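Local coordinates for dual specificity protein phosphatase 12 (Homo sapiens, PDB 4KI9) that removes phosphate groups from phosphotyrosine as well as phosphoserine and phosphothreonine residues of proteins, and is represented here by its catalytic domain, at residues V85-H90 with V97-A102; L2-G7 with E117-L122; Q140-G143 with S149-I152. The protein carries 2 engineered substitutions. One frame throughout, in Å; residues are numbered along the deposited sequence.

In the fold
Following the chain from its N terminus, residues 2-7 include strand 2-5, one of the two outermost strands of the sheet, and are met by helix 112-122 about 110 residues later, closing the long loop of interaction 2. Nested inside that loop is interaction 1, in which strand 84-88 meets helix 95-108 after the short phosphate-binding turn. The two touch: Gly7 joins Val85 through a probable backbone hydrogen bond, and Leu119 packs against helix 95-108, so the sheet, helix 95-108 and helix 112-122 are tied together. Interaction 3 follows in series and touches neither; it closes a small surface loop between helix 130-141 and helix 151-160, its centre about 22 Å from that of interaction 1.

Interaction 1 of 3, residues V85-H90 with V97-A102; sequences VLVHSH and VAIITA. Engineered in segment 85-90: Ser89 (natural residue Cys). With PO4 (phosphate ion), chain B.
Val87 meets Ile99 and Ile100 with aliphatic branches, while its neighbour His88, whose CB leaves the strand away from the helix, carries the flat imidazole; Val16 and Val30 touch its side chain. Both ring nitrogens are engaged. ND1 donates to Ser89 O at 3.1 Å, the oxygen lying 16° out of the ring plane. NE2 is hydrogen-bonded to Thr32 OG1, and the two bonds together fix the ring's rotation. On the helix side, Val87 CG2 comes within 3.6 Å of Ile100 CD1. The other methyl of Val87, CG1, extends opposite the backbone N (chi1 178°) and lies 3.9 Å from Ile99 CG2. This central strand runs into the signature phosphate-binding loop (P-loop) of the protein tyrosine phosphatases, which leads on into helix 95-108. Ser89 is an engineered replacement for the cysteine predicted to form the phosphocysteine intermediate; its OG donates to O3 of the bound phosphate ion over 2.7 Å and is also bonded to Ser96 OG. His90 N gives a weak bond to phosphate O1, and Arg95 NE and the backbone N atoms of Ala91, Val93 and Ser94 also bond to the phosphate. Within the helix, Thr101 N and OG1 reach Val97 O from opposite faces of its carbonyl plane.

Interaction 2 of 3, residues L2-G7 with E117-L122; sequences LEVQPG and EKLQIL
An apolar surface contact joins the edge strand 2-5 to the last turns of helix 112-122, with Leu2 and Val4 supplying one side and Leu119 and Leu122 the other. Its widest part is the Leu2-Leu122 pair, whose side chains cross at a slant. One branch of Leu2 works on carbon: CD2 lies 3.8 Å from Leu122 CD1 and 3.9 Å from Leu122 CB. The other branch, CD1, rests 3.7 Å from Leu122 O, a methyl laid against the main chain near the end of the helix. The first torsion of Leu2 swings CG to the far side from the backbone N (chi1 -152°), and the second (chi2 149°), away from the usual staggered values, sets the two methyls, CD2 on Leu122 carbons and CD1 at Leu122 O. Leu122 CD1 also passes Glu3 O at 4.0 Å, so the same methyl spans side chain and main chain of the strand. Two residues further along, contact is looser, with Val4 CG2 4.2 Å from Leu119 CD2. The contact is van der Waals packing: the cross-segment partners are methyls, methylenes and carbonyl oxygens.

The strand is not straight here. Val4 and Gln5 both face Leu8 in a classic beta bulge, and the chain turns a corner at Val4. The buried Leu119 also touches Val97 and Thr101 of helix 95-108. Phe10, on the adjacent strand 8-11, touches both Val4 and Leu119, and thus strand 2-5, strand 8-11 and helices 95-108 and 112-122 converge at one place.

Interaction 3 of 3, residues Q140-G143 with S149-I152; sequences QAMG and SSAI
Met142 reaches over to Ser150 and Ile152 where a Schellman motif ends helix 130-141 and a serine N-cap begins helix 151-160, the two helix ends being linked by a short non-helical connection. Leaving the backbone, CB of Met142 serves mainly to direct the chain: its first torsion sets CG across from the carbonyl carbon (chi1 -71°), beside the backbone N. CG is the first atom to touch, lying 3.9 Å from Ile152 CG2 and equally far from Ser150 OG. Next comes SD, 3.5 Å from Ser150 OG, a van der Waals neighbour of a hydroxyl that is already committed. At the tip the chain bends (chi3 -70°), turning CE off both residues instead of prolonging the line; the Met142 side chain also touches Leu65, from a loop.

The committed hydroxyl belongs to the cap. Ser150 OG is hydrogen-bonded to Asp147 O and accepts from Tyr153 N, in the first turn of helix 151-160, which fixes the hydroxyl beside the methionine sulfur. At the other helix end Gly143 adopts a positive phi of 94°, and its N bonds back to Gln140 O at 2.7 Å. A second, mainly aliphatic touch involves Ile152 and Ala141: the extended CG1 branch of Ile152 reaches Ala141, its terminal CD1 stopping 3.8 Å from Ala141 CB.

Interaction 1 of 3, residues V85-H90 with V97-A102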
ATOM      1  N   VAL A  85       4.287   7.609   8.791  1.00 18.03           N
ATOM      2  CA  VAL A  85       4.488   7.028   7.469  1.00 20.43           C
ATOM      3  C   VAL A  85       3.560   7.640   6.411  1.00 25.75           C
ATOM      4  O   VAL A  85       2.368   7.832   6.653  1.00 27.70           O
ATOM      5  CB  VAL A  85       4.211   5.504   7.515  1.00 23.65           C
ATOM      6  CG1 VAL A  85       4.267   4.895   6.121  1.00 21.92           C
ATOM      7  CG2 VAL A  85       5.194   4.826   8.424  1.00 21.98           C
ATOM      8  N   LEU A  86       4.115   7.944   5.240  1.00 17.47           N
ATOM      9  CA  LEU A  86       3.312   8.312   4.075  1.00 17.75           C
ATOM     10  C   LEU A  86       3.408   7.202   3.037  1.00 21.07           C
ATOM     11  O   LEU A  86       4.507   6.764   2.693  1.00 20.89           O
ATOM     12  CB  LEU A  86       3.829   9.617   3.462  1.00 19.57           C
ATOM     13  CG  LEU A  86       3.175   9.995   2.117  1.00 28.29           C
ATOM     14  CD1 LEU A  86       1.667  10.254   2.265  1.00 28.70           C
ATOM     15  CD2 LEU A  86       3.873  11.190   1.468  1.00 28.86           C
ATOM     16  N   VAL A  87       2.263   6.734   2.553  1.00 18.29           N
ATOM     17  CA  VAL A  87       2.232   5.819   1.407  1.00 21.13           C
ATOM     18  C   VAL A  87       1.624   6.598   0.262  1.00 23.72           C
ATOM     19  O   VAL A  87       0.495   7.091   0.377  1.00 24.74           O
ATOM     20  CB  VAL A  87       1.334   4.589   1.657  1.00 20.40           C
ATOM     21  CG1 VAL A  87       1.297   3.708   0.408  1.00 20.37           C
ATOM     22  CG2 VAL A  87       1.827   3.796   2.859  1.00 21.89           C
ATOM     23  N   HIS A  88       2.353   6.755  -0.834  1.00 22.02           N
ATOM     24  CA  HIS A  88       1.803   7.540  -1.943  1.00 23.72           C
ATOM     25  C   HIS A  88       1.967   6.883  -3.305  1.00 27.76           C
ATOM     26  O   HIS A  88       2.919   6.131  -3.545  1.00 22.09           O
ATOM     27  CB  HIS A  88       2.414   8.947  -1.982  1.00 30.10           C
ATOM     28  CG  HIS A  88       3.771   8.995  -2.615  1.00 30.59           C
ATOM     29  ND1 HIS A  88       3.957   9.310  -3.940  1.00 25.50           N
ATOM     30  CD2 HIS A  88       5.005   8.755  -2.107  1.00 31.64           C
ATOM     31  CE1 HIS A  88       5.249   9.272  -4.224  1.00 30.53           C
ATOM     32  NE2 HIS A  88       5.906   8.939  -3.129  1.00 30.72           N
ATOM     33  N   SER A  89       1.016   7.184  -4.190  1.00 25.13           N
ATOM     34  CA  SER A  89       1.087   6.821  -5.596  1.00 24.45           C
ATOM     35  C   SER A  89       1.073   8.114  -6.427  1.00 32.00           C
ATOM     36  O   SER A  89       1.550   9.146  -5.964  1.00 39.72           O
ATOM     37  CB  SER A  89      -0.094   5.921  -5.960  1.00 31.53           C
ATOM     38  OG  SER A  89      -1.314   6.417  -5.424  1.00 38.30           O
ATOM     39  N   HIS A  90       0.542   8.068  -7.645  1.00 28.34           N
ATOM     40  CA  HIS A  90       0.408   9.300  -8.427  1.00 36.08           C
ATOM     41  C   HIS A  90      -0.899  10.042  -8.134  1.00 36.28           C
ATOM     42  O   HIS A  90      -0.889  11.242  -7.858  1.00 37.54           O
ATOM     43  CB  HIS A  90       0.544   9.049  -9.931  1.00 35.29           C
ATOM     44  CG  HIS A  90       0.489  10.304 -10.749  1.00 31.44           C
ATOM     45  ND1 HIS A  90      -0.582  10.622 -11.557  1.00 37.46           N
ATOM     46  CD2 HIS A  90       1.364  11.331 -10.862  1.00 31.98           C
ATOM     47  CE1 HIS A  90      -0.359  11.788 -12.140  1.00 33.85           C
ATOM     48  NE2 HIS A  90       0.813  12.240 -11.734  1.00 36.09           N
ATOM     49  N   VAL A  97      -3.767   3.126  -2.264  1.00 28.48           N
ATOM     50  CA  VAL A  97      -4.957   2.586  -1.619  1.00 21.95           C
ATOM     51  C   VAL A  97      -4.873   1.070  -1.397  1.00 16.57           C
ATOM     52  O   VAL A  97      -5.206   0.580  -0.323  1.00 23.89           O
ATOM     53  CB  VAL A  97      -6.233   2.940  -2.434  1.00 28.07           C
ATOM     54  CG1 VAL A  97      -7.425   2.155  -1.938  1.00 31.81           C
ATOM     55  CG2 VAL A  97      -6.507   4.442  -2.347  1.00 32.35           C
ATOM     56  N   ALA A  98      -4.420   0.333  -2.408  1.00 22.60           N
ATOM     57  CA  ALA A  98      -4.206  -1.110  -2.262  1.00 22.49           C
ATOM     58  C   ALA A  98      -3.191  -1.444  -1.152  1.00 21.21           C
ATOM     59  O   ALA A  98      -3.404  -2.356  -0.339  1.00 18.13           O
ATOM     60  CB  ALA A  98      -3.765  -1.717  -3.590  1.00 18.33           C
ATOM     61  N   ILE A  99      -2.093  -0.699  -1.109  1.00 18.37           N
ATOM     62  CA  ILE A  99      -1.067  -0.946  -0.092  1.00 21.52           C
ATOM     63  C   ILE A  99      -1.607  -0.686   1.309  1.00 19.81           C
ATOM     64  O   ILE A  99      -1.394  -1.480   2.224  1.00 18.29           O
ATOM     65  CB  ILE A  99       0.197  -0.080  -0.325  1.00 20.58           C
ATOM     66  CG1 ILE A  99       0.889  -0.476  -1.630  1.00 26.55           C
ATOM     67  CG2 ILE A  99       1.178  -0.203   0.841  1.00 16.98           C
ATOM     68  CD1 ILE A  99       1.248  -1.956  -1.731  1.00 28.58           C
ATOM     69  N   ILE A 100      -2.288   0.440   1.488  1.00 21.09           N
ATOM     70  CA  ILE A 100      -2.874   0.748   2.796  1.00 21.28           C
ATOM     71  C   ILE A 100      -3.855  -0.341   3.218  1.00 25.60           C
ATOM     72  O   ILE A 100      -3.833  -0.807   4.361  1.00 22.09           O
ATOM     73  CB  ILE A 100      -3.604   2.104   2.774  1.00 25.32           C
ATOM     74  CG1 ILE A 100      -2.597   3.230   2.577  1.00 21.46           C
ATOM     75  CG2 ILE A 100      -4.371   2.321   4.079  1.00 26.37           C
ATOM     76  CD1 ILE A 100      -1.634   3.369   3.750  1.00 24.88           C
ATOM     77  N   THR A 101      -4.708  -0.749   2.280  1.00 26.66           N
ATOM     78  CA  THR A 101      -5.692  -1.787   2.557  1.00 24.62           C
ATOM     79  C   THR A 101      -4.995  -3.071   3.006  1.00 21.79           C
ATOM     80  O   THR A 101      -5.402  -3.694   3.993  1.00 23.43           O
ATOM     81  CB  THR A 101      -6.611  -2.049   1.351  1.00 24.61           C
ATOM     82  OG1 THR A 101      -7.229  -0.817   0.947  1.00 26.14           O
ATOM     83  CG2 THR A 101      -7.717  -3.066   1.715  1.00 23.64           C
ATOM     84  N   ALA A 102      -3.919  -3.442   2.311  1.00 16.60           N
ATOM     85  CA  ALA A 102      -3.187  -4.649   2.668  1.00 20.92           C
ATOM     86  C   ALA A 102      -2.633  -4.532   4.086  1.00 16.08           C
ATOM     87  O   ALA A 102      -2.655  -5.490   4.866  1.00 19.01           O
ATOM     88  CB  ALA A 102      -2.063  -4.914   1.668  1.00 19.81           C
TER
HETATM   89  P   PO4 B 201      -2.844   5.688  -8.567  1.00 32.99           P
HETATM   90  O1  PO4 B 201      -1.776   6.626  -9.077  1.00 37.17           O
HETATM   91  O2  PO4 B 201      -2.331   4.272  -8.583  1.00 27.77           O
HETATM   92  O3  PO4 B 201      -3.289   6.090  -7.183  1.00 25.13           O
HETATM   93  O4  PO4 B 201      -4.032   5.738  -9.505  1.00 35.69           O

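Interaction 2 of 3, residues L2-G7 with E117-L122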
ATOM      1  N   LEU A   2      -3.993  12.253   3.394  1.00 33.67           N
ATOM      2  CA  LEU A   2      -5.112  11.898   4.262  1.00 38.29           C
ATOM      3  C   LEU A   2      -4.681  10.912   5.338  1.00 35.03           C
ATOM      4  O   LEU A   2      -3.979   9.935   5.058  1.00 31.14           O
ATOM      5  CB  LEU A   2      -6.233  11.283   3.417  1.00 42.13           C
ATOM      6  CG  LEU A   2      -7.672  11.417   3.912  1.00 57.13           C
ATOM      7  CD1 LEU A   2      -8.612  11.488   2.728  1.00 58.96           C
ATOM      8  CD2 LEU A   2      -8.040  10.250   4.809  1.00 62.27           C
ATOM      9  N   GLU A   3      -5.115  11.154   6.569  1.00 33.78           N
ATOM     10  CA  GLU A   3      -4.720  10.314   7.698  1.00 34.92           C
ATOM     11  C   GLU A   3      -5.630   9.097   7.867  1.00 36.50           C
ATOM     12  O   GLU A   3      -6.835   9.249   8.016  1.00 32.47           O
ATOM     13  CB  GLU A   3      -4.729  11.138   8.978  1.00 41.21           C
ATOM     14  CG  GLU A   3      -4.373  10.349  10.221  1.00 51.36           C
ATOM     15  CD  GLU A   3      -4.052  11.253  11.392  1.00 56.85           C
ATOM     16  OE1 GLU A   3      -3.639  10.740  12.451  1.00 64.44           O
ATOM     17  OE2 GLU A   3      -4.208  12.479  11.242  1.00 53.41           O
ATOM     18  N   VAL A   4      -5.048   7.899   7.857  1.00 28.93           N
ATOM     19  CA  VAL A   4      -5.810   6.651   7.931  1.00 32.39           C
ATOM     20  C   VAL A   4      -6.018   6.255   9.383  1.00 36.42           C
ATOM     21  O   VAL A   4      -7.064   5.728   9.766  1.00 33.25           O
ATOM     22  CB  VAL A   4      -5.063   5.486   7.238  1.00 34.53           C
ATOM     23  CG1 VAL A   4      -5.897   4.211   7.293  1.00 31.27           C
ATOM     24  CG2 VAL A   4      -4.737   5.837   5.808  1.00 35.69           C
ATOM     25  N   GLN A   5      -4.984   6.500  10.177  1.00 33.71           N
ATOM     26  CA  GLN A   5      -4.997   6.273  11.610  1.00 32.02           C
ATOM     27  C   GLN A   5      -3.776   7.031  12.121  1.00 33.04           C
ATOM     28  O   GLN A   5      -3.001   7.532  11.311  1.00 34.29           O
ATOM     29  CB  GLN A   5      -4.948   4.774  11.924  1.00 35.49           C
ATOM     30  CG  GLN A   5      -3.824   3.994  11.268  1.00 36.24           C
ATOM     31  CD  GLN A   5      -4.042   2.498  11.381  1.00 38.42           C
ATOM     32  OE1 GLN A   5      -5.152   2.010  11.177  1.00 40.98           O
ATOM     33  NE2 GLN A   5      -2.994   1.767  11.742  1.00 36.10           N
ATOM     34  N   PRO A   6      -3.612   7.165  13.446  1.00 35.29           N
ATOM     35  CA  PRO A   6      -2.495   8.030  13.857  1.00 34.92           C
ATOM     36  C   PRO A   6      -1.121   7.553  13.363  1.00 27.82           C
ATOM     37  O   PRO A   6      -0.777   6.374  13.487  1.00 26.59           O
ATOM     38  CB  PRO A   6      -2.584   8.040  15.390  1.00 32.35           C
ATOM     39  CG  PRO A   6      -3.568   6.974  15.759  1.00 43.36           C
ATOM     40  CD  PRO A   6      -4.471   6.789  14.583  1.00 43.58           C
ATOM     41  N   GLY A   7      -0.368   8.471  12.761  1.00 25.52           N
ATOM     42  CA  GLY A   7       0.957   8.167  12.234  1.00 21.98           C
ATOM     43  C   GLY A   7       0.958   7.493  10.868  1.00 22.26           C
ATOM     44  O   GLY A   7       2.009   7.112  10.361  1.00 24.86           O
ATOM     45  N   GLU A 117     -13.536  -0.998   2.983  1.00 44.20           N
ATOM     46  CA  GLU A 117     -14.697  -0.201   3.379  1.00 49.10           C
ATOM     47  C   GLU A 117     -14.269   0.957   4.283  1.00 48.93           C
ATOM     48  O   GLU A 117     -14.771   2.075   4.157  1.00 46.66           O
ATOM     49  CB  GLU A 117     -15.724  -1.093   4.080  1.00 56.86           C
ATOM     50  CG  GLU A 117     -16.917  -0.378   4.681  1.00 65.81           C
ATOM     51  CD  GLU A 117     -17.718  -1.292   5.588  1.00 77.72           C
ATOM     52  OE1 GLU A 117     -17.965  -2.454   5.197  1.00 80.50           O
ATOM     53  OE2 GLU A 117     -18.087  -0.857   6.699  1.00 85.39           O
ATOM     54  N   LYS A 118     -13.317   0.690   5.172  1.00 48.89           N
ATOM     55  CA  LYS A 118     -12.786   1.718   6.057  1.00 44.40           C
ATOM     56  C   LYS A 118     -12.119   2.846   5.284  1.00 45.82           C
ATOM     57  O   LYS A 118     -12.299   4.018   5.606  1.00 49.96           O
ATOM     58  CB  LYS A 118     -11.789   1.117   7.046  1.00 46.80           C
ATOM     59  CG  LYS A 118     -12.427   0.443   8.240  1.00 51.99           C
ATOM     60  CD  LYS A 118     -11.366  -0.128   9.177  1.00 53.24           C
ATOM     61  CE  LYS A 118     -11.989  -0.598  10.485  1.00 59.26           C
ATOM     62  NZ  LYS A 118     -11.093  -1.498  11.268  1.00 60.61           N
ATOM     63  N   LEU A 119     -11.340   2.491   4.270  1.00 43.88           N
ATOM     64  CA  LEU A 119     -10.665   3.488   3.449  1.00 38.22           C
ATOM     65  C   LEU A 119     -11.644   4.309   2.628  1.00 36.56           C
ATOM     66  O   LEU A 119     -11.458   5.513   2.441  1.00 40.20           O
ATOM     67  CB  LEU A 119      -9.682   2.816   2.493  1.00 40.41           C
ATOM     68  CG  LEU A 119      -8.217   2.804   2.903  1.00 40.99           C
ATOM     69  CD1 LEU A 119      -7.368   2.402   1.717  1.00 40.23           C
ATOM     70  CD2 LEU A 119      -7.812   4.169   3.418  1.00 41.13           C
ATOM     71  N   GLN A 120     -12.662   3.643   2.097  1.00 34.53           N
ATOM     72  CA  GLN A 120     -13.629   4.317   1.234  1.00 40.52           C
ATOM     73  C   GLN A 120     -14.484   5.309   2.012  1.00 46.18           C
ATOM     74  O   GLN A 120     -14.889   6.336   1.472  1.00 47.11           O
ATOM     75  CB  GLN A 120     -14.487   3.307   0.467  1.00 38.01           C
ATOM     76  CG  GLN A 120     -13.655   2.441  -0.465  1.00 46.21           C
ATOM     77  CD  GLN A 120     -14.478   1.758  -1.536  1.00 48.86           C
ATOM     78  OE1 GLN A 120     -14.369   2.086  -2.717  1.00 47.09           O
ATOM     79  NE2 GLN A 120     -15.287   0.790  -1.132  1.00 46.26           N
ATOM     80  N   ILE A 121     -14.743   5.005   3.280  1.00 47.43           N
ATOM     81  CA  ILE A 121     -15.390   5.957   4.174  1.00 51.74           C
ATOM     82  C   ILE A 121     -14.524   7.208   4.283  1.00 49.81           C
ATOM     83  O   ILE A 121     -15.017   8.329   4.188  1.00 46.99           O
ATOM     84  CB  ILE A 121     -15.601   5.356   5.577  1.00 58.62           C
ATOM     85  CG1 ILE A 121     -16.823   4.437   5.585  1.00 59.49           C
ATOM     86  CG2 ILE A 121     -15.776   6.452   6.617  1.00 64.78           C
ATOM     87  CD1 ILE A 121     -17.089   3.792   6.934  1.00 61.95           C
ATOM     88  N   LEU A 122     -13.222   7.002   4.454  1.00 40.97           N
ATOM     89  CA  LEU A 122     -12.274   8.102   4.614  1.00 46.59           C
ATOM     90  C   LEU A 122     -12.092   8.886   3.322  1.00 48.43           C
ATOM     91  O   LEU A 122     -11.958  10.111   3.335  1.00 47.71           O
ATOM     92  CB  LEU A 122     -10.914   7.575   5.087  1.00 46.42           C
ATOM     93  CG  LEU A 122     -10.712   7.542   6.601  1.00 59.01           C
ATOM     94  CD1 LEU A 122     -10.742   8.955   7.165  1.00 61.71           C
ATOM     95  CD2 LEU A 122     -11.765   6.677   7.282  1.00 65.97           C
TER

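Interaction 3 of 3, residues Q140-G143 with S149-I152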
ATOM      1  N   GLN A 140      -5.806 -12.356   1.435  1.00 22.65           N
ATOM      2  CA  GLN A 140      -6.642 -12.859   2.527  1.00 26.97           C
ATOM      3  C   GLN A 140      -6.738 -14.393   2.487  1.00 30.48           C
ATOM      4  O   GLN A 140      -6.507 -15.076   3.493  1.00 25.15           O
ATOM      5  CB  GLN A 140      -8.047 -12.245   2.447  1.00 27.98           C
ATOM      6  CG  GLN A 140      -9.049 -12.787   3.478  1.00 28.21           C
ATOM      7  CD  GLN A 140     -10.431 -12.171   3.325  1.00 34.37           C
ATOM      8  OE1 GLN A 140     -10.581 -11.095   2.741  1.00 29.37           O
ATOM      9  NE2 GLN A 140     -11.450 -12.853   3.850  1.00 30.76           N
ATOM     10  N   ALA A 141      -7.069 -14.930   1.319  1.00 26.37           N
ATOM     11  CA  ALA A 141      -7.212 -16.377   1.168  1.00 30.57           C
ATOM     12  C   ALA A 141      -5.935 -17.127   1.558  1.00 29.13           C
ATOM     13  O   ALA A 141      -6.001 -18.264   2.009  1.00 30.34           O
ATOM     14  CB  ALA A 141      -7.632 -16.732  -0.263  1.00 28.37           C
ATOM     15  N   MET A 142      -4.778 -16.488   1.394  1.00 25.94           N
ATOM     16  CA  MET A 142      -3.502 -17.083   1.810  1.00 26.16           C
ATOM     17  C   MET A 142      -3.187 -16.877   3.303  1.00 27.54           C
ATOM     18  O   MET A 142      -2.162 -17.334   3.804  1.00 25.81           O
ATOM     19  CB  MET A 142      -2.348 -16.549   0.946  1.00 24.87           C
ATOM     20  CG  MET A 142      -2.334 -17.064  -0.505  1.00 21.33           C
ATOM     21  SD  MET A 142      -0.873 -16.506  -1.449  1.00 25.78           S
ATOM     22  CE  MET A 142      -1.248 -14.765  -1.613  1.00 24.58           C
ATOM     23  N   GLY A 143      -4.064 -16.189   4.018  1.00 26.28           N
ATOM     24  CA  GLY A 143      -3.841 -15.966   5.434  1.00 23.08           C
ATOM     25  C   GLY A 143      -3.148 -14.649   5.714  1.00 24.20           C
ATOM     26  O   GLY A 143      -2.431 -14.518   6.708  1.00 22.43           O
ATOM     27  N   SER A 149       4.628 -20.876  -1.570  1.00 37.68           N
ATOM     28  CA  SER A 149       4.542 -22.318  -1.734  1.00 38.80           C
ATOM     29  C   SER A 149       3.094 -22.762  -1.873  1.00 38.64           C
ATOM     30  O   SER A 149       2.825 -23.937  -2.100  1.00 45.95           O
ATOM     31  CB  SER A 149       5.195 -23.040  -0.554  1.00 41.18           C
ATOM     32  OG  SER A 149       4.246 -23.279   0.469  1.00 44.80           O
ATOM     33  N   SER A 150       2.159 -21.825  -1.738  1.00 32.80           N
ATOM     34  CA  SER A 150       0.746 -22.177  -1.819  1.00 31.52           C
ATOM     35  C   SER A 150       0.319 -22.408  -3.263  1.00 30.66           C
ATOM     36  O   SER A 150       0.930 -21.887  -4.201  1.00 26.19           O
ATOM     37  CB  SER A 150      -0.138 -21.110  -1.163  1.00 29.07           C
ATOM     38  OG  SER A 150      -0.124 -19.912  -1.910  1.00 26.99           O
ATOM     39  N   ALA A 151      -0.722 -23.214  -3.436  1.00 32.45           N
ATOM     40  CA  ALA A 151      -1.275 -23.450  -4.756  1.00 32.67           C
ATOM     41  C   ALA A 151      -1.920 -22.178  -5.278  1.00 29.03           C
ATOM     42  O   ALA A 151      -1.932 -21.937  -6.483  1.00 32.01           O
ATOM     43  CB  ALA A 151      -2.295 -24.601  -4.718  1.00 31.41           C
ATOM     44  N   ILE A 152      -2.468 -21.371  -4.373  1.00 26.31           N
ATOM     45  CA  ILE A 152      -3.072 -20.092  -4.753  1.00 28.68           C
ATOM     46  C   ILE A 152      -2.034 -19.171  -5.402  1.00 26.56           C
ATOM     47  O   ILE A 152      -2.290 -18.578  -6.453  1.00 22.22           O
ATOM     48  CB  ILE A 152      -3.716 -19.369  -3.555  1.00 28.74           C
ATOM     49  CG1 ILE A 152      -5.007 -20.057  -3.139  1.00 32.97           C
ATOM     50  CG2 ILE A 152      -4.029 -17.905  -3.893  1.00 25.55           C
ATOM     51  CD1 ILE A 152      -5.572 -19.493  -1.874  1.00 36.68           C
TER